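Local coordinates for aspartokinase (Synechocystis, PDB 3L76), which probably catalyses the ATP-dependent phosphorylation of the beta-carboxyl group of L-aspartate, the first step towards lysine and threonine, and binds both of these amino acids, at residues A[199-203]-A[218-222]; A[222-228]-A[241-247]. All coordinates share one frame. Residue numbers count along the deposited sequence, not the author numbering.

Contact 1 of 2, residues A[199-203]-A[218-222]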
loop_
_atom_site.group_PDB
_atom_site.type_symbol
_atom_site.label_atom_id
_atom_site.label_comp_id
_atom_site.label_asym_id
_atom_site.label_seq_id
_atom_site.Cartn_x
_atom_site.Cartn_y
_atom_site.Cartn_z
ATOM N N CYS A 199 -20.665 -11.046 -26.605
ATOM C CA CYS A 199 -20.236 -11.523 -25.307
ATOM C C CYS A 199 -20.120 -13.038 -25.346
ATOM O O CYS A 199 -19.085 -13.604 -24.982
ATOM C CB CYS A 199 -21.230 -11.099 -24.219
ATOM S SG CYS A 199 -21.245 -9.308 -23.901
ATOM N N ASP A 200 -21.183 -13.693 -25.800
ATOM C CA ASP A 200 -21.213 -15.144 -25.793
ATOM C C ASP A 200 -20.087 -15.726 -26.643
ATOM O O ASP A 200 -19.437 -16.693 -26.239
ATOM C CB ASP A 200 -22.584 -15.661 -26.218
ATOM C CG ASP A 200 -23.603 -15.568 -25.106
ATOM O OD1 ASP A 200 -23.197 -15.643 -23.932
ATOM O OD2 ASP A 200 -24.806 -15.432 -25.390
ATOM N N GLU A 201 -19.843 -15.112 -27.797
ATOM C CA GLU A 201 -18.759 -15.530 -28.664
ATOM C C GLU A 201 -17.447 -15.316 -27.954
ATOM O O GLU A 201 -16.568 -16.160 -28.009
ATOM C CB GLU A 201 -18.773 -14.753 -29.985
ATOM C CG GLU A 201 -19.960 -15.064 -30.876
ATOM C CD GLU A 201 -20.038 -14.164 -32.086
ATOM O OE1 GLU A 201 -20.742 -14.528 -33.045
ATOM O OE2 GLU A 201 -19.400 -13.094 -32.075
ATOM N N MET A 202 -17.325 -14.177 -27.280
ATOM C CA MET A 202 -16.088 -13.816 -26.605
ATOM C C MET A 202 -15.805 -14.820 -25.506
ATOM O O MET A 202 -14.658 -15.190 -25.263
ATOM C CB MET A 202 -16.186 -12.406 -26.031
ATOM C CG MET A 202 -14.883 -11.864 -25.427
ATOM S SD MET A 202 -13.557 -11.683 -26.626
ATOM C CE MET A 202 -12.405 -12.945 -26.078
ATOM N N LEU A 203 -16.867 -15.262 -24.846
ATOM C CA LEU A 203 -16.745 -16.271 -23.808
ATOM C C LEU A 203 -16.306 -17.622 -24.386
ATOM O O LEU A 203 -15.401 -18.258 -23.861
ATOM C CB LEU A 203 -18.058 -16.405 -23.027
ATOM C CG LEU A 203 -18.440 -15.203 -22.143
ATOM C CD1 LEU A 203 -19.843 -15.330 -21.569
ATOM C CD2 LEU A 203 -17.449 -15.024 -21.008
ATOM N N VAL A 218 -16.683 -9.876 -19.205
ATOM C CA VAL A 218 -17.529 -9.877 -20.389
ATOM C C VAL A 218 -18.905 -10.470 -20.060
ATOM O O VAL A 218 -19.913 -10.026 -20.599
ATOM C CB VAL A 218 -16.851 -10.552 -21.612
ATOM C CG1 VAL A 218 -16.097 -11.765 -21.189
ATOM C CG2 VAL A 218 -17.880 -10.910 -22.662
ATOM N N GLU A 219 -18.934 -11.431 -19.135
ATOM C CA GLU A 219 -20.179 -12.038 -18.689
ATOM C C GLU A 219 -21.026 -11.091 -17.833
ATOM O O GLU A 219 -22.259 -11.129 -17.872
ATOM C CB GLU A 219 -19.900 -13.342 -17.943
ATOM C CG GLU A 219 -21.117 -13.974 -17.258
ATOM C CD GLU A 219 -20.768 -15.316 -16.648
ATOM O OE1 GLU A 219 -20.810 -16.342 -17.380
ATOM O OE2 GLU A 219 -20.419 -15.340 -15.449
ATOM N N ILE A 220 -20.373 -10.244 -17.049
ATOM C CA ILE A 220 -21.106 -9.243 -16.275
ATOM C C ILE A 220 -21.694 -8.225 -17.240
ATOM O O ILE A 220 -22.869 -7.896 -17.139
ATOM C CB ILE A 220 -20.231 -8.583 -15.204
ATOM C CG1 ILE A 220 -20.022 -9.552 -14.041
ATOM C CG2 ILE A 220 -20.890 -7.320 -14.674
ATOM C CD1 ILE A 220 -18.817 -9.205 -13.206
ATOM N N ALA A 221 -20.891 -7.780 -18.204
ATOM C CA ALA A 221 -21.357 -6.853 -19.235
ATOM C C ALA A 221 -22.574 -7.393 -19.983
ATOM O O ALA A 221 -23.570 -6.680 -20.159
ATOM C CB ALA A 221 -20.246 -6.506 -20.211
ATOM N N ARG A 222 -22.508 -8.648 -20.421
ATOM C CA ARG A 222 -23.649 -9.239 -21.107
ATOM C C ARG A 222 -24.884 -9.168 -20.222
ATOM O O ARG A 222 -25.967 -8.807 -20.685
ATOM C CB ARG A 222 -23.404 -10.707 -21.499
ATOM C CG ARG A 222 -24.581 -11.337 -22.276
ATOM C CD ARG A 222 -24.579 -12.875 -22.255
ATOM N NE ARG A 222 -24.835 -13.401 -20.921
ATOM C CZ ARG A 222 -24.256 -14.491 -20.423
ATOM N NH1 ARG A 222 -23.372 -15.165 -21.147
ATOM N NH2 ARG A 222 -24.542 -14.895 -19.194
#
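Two helices of the amino acid kinase fold, 199-204 and 215-224, pack side by side and nearly antiparallel here: the axes of 199-203 and 218-222 approach to 9.4 Å at 162°. The one polar link between 199-203 and 218-222 is a salt bridge, where R222 NH1 donates to D200 OD1 over 2.8 Å, the carboxylate oxygen lying at the edge of the guanidinium. The rest of that guanidinium is also satisfied, NE and NH2 by N223 and NH2 further by D262, so the arginine ties this helix pair to the chain beyond strand 240-243. The two glutamates turn elsewhere: E219 OE1 accepts from the backbone N of A363, while E201 receives S535 N on OE1 and pairs with R436 through OE2, joining the helix to the regulatory part of the chain. Backbone groups are paired within each helix, L203 N to C199 O (2.8 Å) and R222 N to V218 O (2.9 Å). Beneath the salt bridge the interface is apolar. V218 fits between C199, M202 and L203, its CG2 3.7 Å from C199 CB and its CG1 3.5 Å from L203 CD2, and L203 CD1 lies 3.6 Å from R222 NH1.

Contact 2 of 2, residues A[222-228]-A[241-247]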
loop_
_atom_site.group_PDB
_atom_site.type_symbol
_atom_site.label_atom_id
_atom_site.label_comp_id
_atom_site.label_asym_id
_atom_site.label_seq_id
_atom_site.Cartn_x
_atom_site.Cartn_y
_atom_site.Cartn_z
ATOM N N ARG A 222 -22.508 -8.648 -20.421
ATOM C CA ARG A 222 -23.649 -9.239 -21.107
ATOM C C ARG A 222 -24.884 -9.168 -20.222
ATOM O O ARG A 222 -25.967 -8.807 -20.685
ATOM C CB ARG A 222 -23.404 -10.707 -21.499
ATOM C CG ARG A 222 -24.581 -11.337 -22.276
ATOM C CD ARG A 222 -24.579 -12.875 -22.255
ATOM N NE ARG A 222 -24.835 -13.401 -20.921
ATOM C CZ ARG A 222 -24.256 -14.491 -20.423
ATOM N NH1 ARG A 222 -23.372 -15.165 -21.147
ATOM N NH2 ARG A 222 -24.542 -14.895 -19.194
ATOM N N ASN A 223 -24.725 -9.521 -18.951
ATOM C CA ASN A 223 -25.879 -9.602 -18.062
ATOM C C ASN A 223 -26.512 -8.257 -17.694
ATOM O O ASN A 223 -27.683 -8.216 -17.333
ATOM C CB ASN A 223 -25.547 -10.385 -16.797
ATOM C CG ASN A 223 -25.420 -11.888 -17.034
ATOM O OD1 ASN A 223 -25.771 -12.425 -18.095
ATOM N ND2 ASN A 223 -24.923 -12.578 -16.027
ATOM N N TYR A 224 -25.746 -7.170 -17.783
ATOM C CA TYR A 224 -26.278 -5.841 -17.478
ATOM C C TYR A 224 -26.315 -4.941 -18.704
ATOM O O TYR A 224 -26.515 -3.740 -18.603
ATOM C CB TYR A 224 -25.518 -5.195 -16.314
ATOM C CG TYR A 224 -25.687 -5.965 -15.024
ATOM C CD1 TYR A 224 -26.690 -5.644 -14.117
ATOM C CD2 TYR A 224 -24.867 -7.034 -14.730
ATOM C CE1 TYR A 224 -26.849 -6.363 -12.948
ATOM C CE2 TYR A 224 -25.024 -7.761 -13.575
ATOM C CZ TYR A 224 -26.011 -7.428 -12.691
ATOM O OH TYR A 224 -26.148 -8.159 -11.536
ATOM N N GLY A 225 -26.131 -5.544 -19.872
ATOM C CA GLY A 225 -26.265 -4.830 -21.126
ATOM C C GLY A 225 -25.280 -3.694 -21.252
ATOM O O GLY A 225 -25.612 -2.630 -21.758
ATOM N N ILE A 226 -24.058 -3.921 -20.795
ATOM C CA ILE A 226 -23.035 -2.892 -20.863
ATOM C C ILE A 226 -22.178 -3.042 -22.119
ATOM O O ILE A 226 -21.433 -4.010 -22.265
ATOM C CB ILE A 226 -22.129 -2.902 -19.616
ATOM C CG1 ILE A 226 -22.969 -2.958 -18.338
ATOM C CG2 ILE A 226 -21.217 -1.677 -19.613
ATOM C CD1 ILE A 226 -23.695 -1.678 -18.042
ATOM N N PRO A 227 -22.263 -2.062 -23.021
ATOM C CA PRO A 227 -21.401 -2.089 -24.204
ATOM C C PRO A 227 -19.937 -2.070 -23.783
ATOM O O PRO A 227 -19.579 -1.324 -22.867
ATOM C CB PRO A 227 -21.746 -0.779 -24.919
ATOM C CG PRO A 227 -23.025 -0.285 -24.287
ATOM C CD PRO A 227 -23.004 -0.795 -22.891
ATOM N N LEU A 228 -19.114 -2.878 -24.440
ATOM C CA LEU A 228 -17.699 -2.990 -24.126
ATOM C C LEU A 228 -16.847 -2.722 -25.356
ATOM O O LEU A 228 -17.284 -2.947 -26.486
ATOM C CB LEU A 228 -17.375 -4.392 -23.625
ATOM C CG LEU A 228 -17.282 -4.623 -22.129
ATOM C CD1 LEU A 228 -16.742 -6.027 -21.895
ATOM C CD2 LEU A 228 -16.381 -3.576 -21.491
ATOM N N LYS A 241 -15.372 -4.031 -30.512
ATOM C CA LYS A 241 -16.585 -3.825 -29.742
ATOM C C LYS A 241 -17.171 -5.158 -29.271
ATOM O O LYS A 241 -17.455 -6.044 -30.069
ATOM C CB LYS A 241 -17.599 -3.065 -30.599
ATOM C CG LYS A 241 -18.872 -2.670 -29.887
ATOM C CD LYS A 241 -19.766 -1.852 -30.811
ATOM C CE LYS A 241 -18.959 -0.793 -31.535
ATOM N NZ LYS A 241 -19.833 0.273 -32.090
ATOM N N VAL A 242 -17.335 -5.301 -27.964
ATOM C CA VAL A 242 -17.935 -6.501 -27.412
ATOM C C VAL A 242 -19.415 -6.251 -27.110
ATOM O O VAL A 242 -19.773 -5.520 -26.195
ATOM C CB VAL A 242 -17.185 -7.001 -26.163
ATOM C CG1 VAL A 242 -17.894 -8.207 -25.568
ATOM C CG2 VAL A 242 -15.758 -7.354 -26.520
ATOM N N VAL A 243 -20.266 -6.894 -27.893
ATOM C CA VAL A 243 -21.666 -6.520 -28.019
ATOM C C VAL A 243 -22.594 -7.402 -27.176
ATOM O O VAL A 243 -22.416 -8.616 -27.094
ATOM C CB VAL A 243 -22.070 -6.576 -29.510
ATOM C CG1 VAL A 243 -23.558 -6.363 -29.697
ATOM C CG2 VAL A 243 -21.266 -5.573 -30.296
ATOM N N ALA A 244 -23.589 -6.782 -26.558
ATOM C CA ALA A 244 -24.468 -7.480 -25.630
ATOM C C ALA A 244 -25.932 -7.358 -26.061
ATOM O O ALA A 244 -26.264 -6.530 -26.896
ATOM C CB ALA A 244 -24.265 -6.911 -24.212
ATOM N N PRO A 245 -26.823 -8.163 -25.471
ATOM C CA PRO A 245 -28.241 -7.905 -25.731
ATOM C C PRO A 245 -28.635 -6.624 -25.009
ATOM O O PRO A 245 -28.123 -6.369 -23.923
ATOM C CB PRO A 245 -28.947 -9.087 -25.060
ATOM C CG PRO A 245 -27.861 -10.012 -24.582
ATOM C CD PRO A 245 -26.632 -9.192 -24.438
ATOM N N PRO A 246 -29.519 -5.819 -25.603
ATOM C CA PRO A 246 -29.980 -4.610 -24.918
ATOM C C PRO A 246 -30.774 -4.982 -23.677
ATOM O O PRO A 246 -31.852 -5.551 -23.798
ATOM C CB PRO A 246 -30.900 -3.955 -25.949
ATOM C CG PRO A 246 -30.480 -4.530 -27.260
ATOM C CD PRO A 246 -30.070 -5.930 -26.960
ATOM N N VAL A 247 -30.245 -4.673 -22.500
ATOM C CA VAL A 247 -30.913 -5.013 -21.252
ATOM C C VAL A 247 -31.274 -3.736 -20.500
ATOM O O VAL A 247 -30.400 -2.954 -20.131
ATOM C CB VAL A 247 -30.030 -5.933 -20.376
ATOM C CG1 VAL A 247 -30.620 -6.092 -18.989
ATOM C CG2 VAL A 247 -29.871 -7.276 -21.029
#
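Helix 215-224 ends in a Schellman motif at G225, and the chain then runs through I226 and P227 into strand 228-232, which pairs antiparallel with strand 240-243 in the mixed sheet of the kinase fold. Backbone hydrogen bonds fix the register. L228 and V242 form a hydrogen-bonded antiparallel pair, with V242 N donating to L228 O (2.8 Å) and L228 N to V242 O (3.2 Å); K241 CA adds a CA-H...O contact to L228 O at 3.4 Å. Within the helix end, the bond from G225 N to R222 O is weak, at 3.4 Å.

Apolar packing follows, on the sheet face that carries L228 and V242 and along the helix end. The side chains of L228 and V242 share one face of the sheet, CB to CB 3.6 Å, and point into the interior, where L228 meets V160 of helix 154-166 and V242 meets V218. Past the strand, 244-247 folds along the helix end: A244 CB lies 3.9 Å from R222 CA, P245 CD packs 3.7 Å from R222 CG, and V247 CB comes to 4.0 Å from G225 N. Glycine suits this turn twice over, since its phi is positive and a CB would clash with V247 N.

The polar side chains pair with each other along the helix end. The guanidinium of R222, whose NH1 is held by D200, grips N223 through a forked pair of hydrogen bonds, with N223 OD1 3.1 Å from R222 NE and 3.0 Å from R222 NH2.

In the fold
The contacts follow one another along the chain and meet at R222, the last residue of contact 1 and the first of contact 2; their centres are 8 Å apart and both use helix 215-224. Helix 199-204 packs beside that helix, and strand 240-243 runs beneath both, pairing with strand 196-198 as well as with 228-232. Two probable backbone hydrogen bonds join the contacts, C199 N to V243 O (3.0 Å) and I226 N to A221 O (2.9 Å), and C199 SG packs 3.9 Å from A244 CB. Together they form one helix-on-sheet layer of the kinase domain, from which the chain continues towards the ACT domains that bind lysine and threonine.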